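Local coordinates for frutapin (Artocarpus altilis, PDB 5KRP), which is a breadfruit lectin of the jacalin-like family that probably binds carbohydrates, captured here without a sugar ligand, at residues L90-L100 / G138-V146. Residues are numbered along the deposited sequence; the frame is centred on the assembly and turned at random. Where two conformers were deposited one is given.
Sequences LATRTPVVRSL and GDLLDAIGV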
loop_
_atom_site.group_PDB
_atom_site.type_symbol
_atom_site.label_atom_id
_atom_site.label_comp_id
_atom_site.label_asym_id
_atom_site.label_seq_id
_atom_site.Cartn_x
_atom_site.Cartn_y
_atom_site.Cartn_z
ATOM N N LEU A 90 -28.247 -10.565 -28.129
ATOM C CA LEU A 90 -27.642 -9.346 -28.751
ATOM C C LEU A 90 -26.952 -9.736 -30.111
ATOM O O LEU A 90 -26.335 -10.816 -30.235
ATOM C CB LEU A 90 -26.642 -8.663 -27.794
ATOM C CG LEU A 90 -26.954 -8.546 -26.281
ATOM C CD1 LEU A 90 -25.665 -8.668 -25.474
ATOM C CD2 LEU A 90 -27.692 -7.256 -25.904
ATOM N N ALA A 91 -27.057 -8.858 -31.122
ATOM C CA ALA A 91 -26.403 -9.043 -32.460
ATOM C C ALA A 91 -24.902 -9.366 -32.368
ATOM O O ALA A 91 -24.329 -10.236 -33.089
ATOM C CB ALA A 91 -26.593 -7.773 -33.294
ATOM N N THR A 92 -24.269 -8.667 -31.426
ATOM C CA THR A 92 -22.826 -8.775 -31.227
ATOM C C THR A 92 -22.416 -10.040 -30.498
ATOM O O THR A 92 -21.197 -10.317 -30.368
ATOM C CB THR A 92 -22.347 -7.621 -30.365
ATOM O OG1 THR A 92 -23.073 -7.708 -29.111
ATOM C CG2 THR A 92 -22.595 -6.291 -31.122
ATOM N N ARG A 93 -23.391 -10.789 -29.963
ATOM C CA ARG A 93 -23.048 -11.950 -29.157
ATOM C C ARG A 93 -21.834 -11.668 -28.162
ATOM O O ARG A 93 -20.896 -12.451 -27.990
ATOM C CB ARG A 93 -22.754 -13.123 -30.050
ATOM C CG ARG A 93 -23.126 -14.377 -29.322
ATOM C CD ARG A 93 -23.324 -15.556 -30.238
ATOM N NE ARG A 93 -23.111 -16.779 -29.479
ATOM C CZ ARG A 93 -21.916 -17.231 -29.086
ATOM N NH1 ARG A 93 -20.787 -16.550 -29.361
ATOM N NH2 ARG A 93 -21.852 -18.376 -28.396
ATOM N N THR A 94 -21.857 -10.522 -27.531
ATOM C CA THR A 94 -20.691 -10.131 -26.712
ATOM C C THR A 94 -20.764 -10.891 -25.307
ATOM O O THR A 94 -21.870 -11.050 -24.790
ATOM C CB THR A 94 -20.666 -8.651 -26.592
ATOM O OG1 THR A 94 -19.378 -8.282 -26.137
ATOM C CG2 THR A 94 -21.783 -8.104 -25.703
ATOM N N PRO A 95 -19.643 -11.344 -24.759
ATOM C CA PRO A 95 -19.672 -11.898 -23.386
ATOM C C PRO A 95 -20.107 -10.849 -22.352
ATOM O O PRO A 95 -19.703 -9.704 -22.398
ATOM C CB PRO A 95 -18.229 -12.332 -23.147
ATOM C CG PRO A 95 -17.619 -12.447 -24.545
ATOM C CD PRO A 95 -18.235 -11.353 -25.270
ATOM N N VAL A 96 -20.940 -11.297 -21.432
ATOM C CA VAL A 96 -21.377 -10.546 -20.280
ATOM C C VAL A 96 -21.257 -11.360 -18.999
ATOM O O VAL A 96 -20.954 -12.563 -18.997
ATOM C CB VAL A 96 -22.865 -10.046 -20.444
ATOM C CG1 VAL A 96 -23.048 -9.276 -21.706
ATOM C CG2 VAL A 96 -23.855 -11.189 -20.382
ATOM N N VAL A 97 -21.510 -10.698 -17.867
ATOM C CA VAL A 97 -21.497 -11.385 -16.582
ATOM C C VAL A 97 -22.846 -12.042 -16.365
ATOM O O VAL A 97 -23.841 -11.347 -16.213
ATOM C CB VAL A 97 -21.231 -10.402 -15.400
ATOM C CG1 VAL A 97 -21.250 -11.140 -14.075
ATOM C CG2 VAL A 97 -19.912 -9.635 -15.641
ATOM N N ARG A 98 -22.835 -13.363 -16.402
ATOM C CA ARG A 98 -24.038 -14.201 -16.378
ATOM C C ARG A 98 -24.434 -14.494 -14.956
ATOM O O ARG A 98 -25.628 -14.580 -14.631
ATOM C CB ARG A 98 -23.860 -15.505 -17.181
ATOM C CG ARG A 98 -23.615 -15.338 -18.680
ATOM C CD ARG A 98 -24.752 -14.675 -19.438
ATOM N NE ARG A 98 -25.927 -15.478 -19.198
ATOM C CZ ARG A 98 -26.264 -16.551 -19.902
ATOM N NH1 ARG A 98 -25.590 -16.913 -20.994
ATOM N NH2 ARG A 98 -27.279 -17.256 -19.484
ATOM N N SER A 99 -23.452 -14.564 -14.061
ATOM C CA SER A 99 -23.732 -14.878 -12.649
ATOM C C SER A 99 -22.669 -14.188 -11.741
ATOM O O SER A 99 -21.497 -14.066 -12.160
ATOM C CB SER A 99 -23.598 -16.364 -12.405
ATOM O OG SER A 99 -24.133 -16.729 -11.171
ATOM N N LEU A 100 -23.074 -13.900 -10.510
ATOM C CA LEU A 100 -22.161 -13.471 -9.435
ATOM C C LEU A 100 -22.488 -14.228 -8.127
ATOM O O LEU A 100 -23.632 -14.546 -7.818
ATOM C CB LEU A 100 -22.205 -11.962 -9.177
ATOM C CG LEU A 100 -21.618 -11.090 -10.240
ATOM C CD1 LEU A 100 -21.979 -9.681 -9.980
ATOM C CD2 LEU A 100 -20.083 -11.221 -10.281
ATOM N N GLY A 138 -24.220 -1.988 -20.290
ATOM C CA GLY A 138 -25.056 -1.547 -21.414
ATOM C C GLY A 138 -26.475 -1.882 -20.989
ATOM O O GLY A 138 -26.984 -1.249 -20.064
ATOM N N ASP A 139 -27.095 -2.835 -21.667
ATOM C CA ASP A 139 -28.338 -3.394 -21.206
ATOM C C ASP A 139 -28.078 -4.289 -19.998
ATOM O O ASP A 139 -28.978 -4.479 -19.225
ATOM C CB ASP A 139 -29.024 -4.243 -22.256
ATOM C CG ASP A 139 -29.537 -3.437 -23.455
ATOM O OD1 ASP A 139 -29.576 -2.174 -23.439
ATOM O OD2 ASP A 139 -29.849 -4.139 -24.452
ATOM N N LEU A 140 -26.861 -4.873 -19.904
ATOM C CA LEU A 140 -26.491 -5.836 -18.919
ATOM C C LEU A 140 -25.095 -5.382 -18.357
ATOM O O LEU A 140 -24.464 -4.446 -18.864
ATOM C CB LEU A 140 -26.320 -7.225 -19.543
ATOM C CG LEU A 140 -27.642 -7.830 -20.079
ATOM C CD1 LEU A 140 -27.334 -9.086 -20.821
ATOM C CD2 LEU A 140 -28.612 -8.146 -18.989
ATOM N N LEU A 141 -24.661 -6.077 -17.328
ATOM C CA LEU A 141 -23.313 -5.904 -16.796
ATOM C C LEU A 141 -22.392 -6.682 -17.715
ATOM O O LEU A 141 -22.220 -7.855 -17.576
ATOM C CB LEU A 141 -23.291 -6.472 -15.346
ATOM C CG LEU A 141 -21.931 -6.283 -14.646
ATOM C CD1 LEU A 141 -21.629 -4.831 -14.533
ATOM C CD2 LEU A 141 -21.890 -6.984 -13.311
ATOM N N ASP A 142 -21.771 -5.988 -18.654
ATOM C CA ASP A 142 -20.777 -6.634 -19.513
ATOM C C ASP A 142 -19.525 -7.166 -18.789
ATOM O O ASP A 142 -19.017 -8.238 -19.123
ATOM C CB ASP A 142 -20.321 -5.629 -20.563
ATOM C CG ASP A 142 -21.429 -5.230 -21.541
ATOM O OD1 ASP A 142 -22.330 -4.434 -21.182
ATOM O OD2 ASP A 142 -21.395 -5.698 -22.712
ATOM N N ALA A 143 -19.050 -6.451 -17.775
ATOM C CA ALA A 143 -17.785 -6.869 -17.123
ATOM C C ALA A 143 -17.707 -6.194 -15.755
ATOM O O ALA A 143 -18.323 -5.149 -15.535
ATOM C CB ALA A 143 -16.570 -6.477 -17.970
ATOM N N ILE A 144 -16.994 -6.851 -14.860
ATOM C CA ILE A 144 -16.766 -6.294 -13.529
ATOM C C ILE A 144 -15.354 -6.569 -13.047
ATOM O O ILE A 144 -14.777 -7.666 -13.246
ATOM C CB ILE A 144 -17.843 -6.773 -12.556
ATOM C CG1 ILE A 144 -17.775 -6.066 -11.200
ATOM C CG2 ILE A 144 -17.722 -8.228 -12.241
ATOM C CD1 ILE A 144 -18.604 -6.877 -10.207
ATOM N N GLY A 145 -14.807 -5.526 -12.382
ATOM C CA GLY A 145 -13.448 -5.583 -11.833
ATOM C C GLY A 145 -13.425 -5.027 -10.407
ATOM O O GLY A 145 -14.387 -4.442 -9.980
ATOM N N VAL A 146 -12.306 -5.218 -9.714
ATOM C CA VAL A 146 -12.270 -4.911 -8.280
ATOM C C VAL A 146 -10.996 -4.207 -7.904
ATOM O O VAL A 146 -9.899 -4.568 -8.292
ATOM C CB VAL A 146 -12.593 -6.090 -7.309
ATOM C CG1 VAL A 146 -13.955 -6.694 -7.631
ATOM C CG2 VAL A 146 -11.533 -7.158 -7.332
HETATM O O HOH W 1 -19.451 -7.240 -23.625
#
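V97 sets its isopropyl group against strand 141-146 while its own backbone N donates to L141 O, 2.9 Å away in a nearly straight bond (168° at the hydrogen). The two strands, 95-100 and 141-146, belong to different four-stranded antiparallel sheets of the jacalin-like fold and cross at 77°, so this one backbone bond pins the crossing point instead of starting a ladder. With V97 CG1 anti to the backbone N (chi1 179°), the other methyl, CG2, is turned into strand 141-146: it lies 4.0 Å from L141 CG and 3.8 Å from A143 CA, with the I144 CG2 methyl a little farther off. L100 spreads its two methyls over neighbouring partners: CD1 packs against L141 CD2 and CD2 against I144 CG2, each 4.3 Å away; I38 lines the same apolar patch from strand 38-47. V96 divides its methyls: CG2 meets L140 CD1 at 4.1 Å, the two side chains crossing at a slant, while CG1 stands near D142 OD2. V96 CA also makes a CA-H...O contact with D142 O, 3.5 Å away. The T94 and D142 side chains cross at about a right angle, the T94 CG2 methyl 3.9 Å from D142 OD2. On the polar side a water bridges the two segments, accepting from T94 OG1 and donating to P95 O and D142 OD2. A glycerol, probably from the crystallisation liquor, hydrogen-bonds D142 OD2 and the backbone N atoms of D139 and L140; G138-D142 fits the GxxxD motif that forms part of the sugar site in jacalin-related lectins, so it probably marks that site. Because D142 OD2 serves both water and glycerol, the crossing probably helps position an acceptor for sugar.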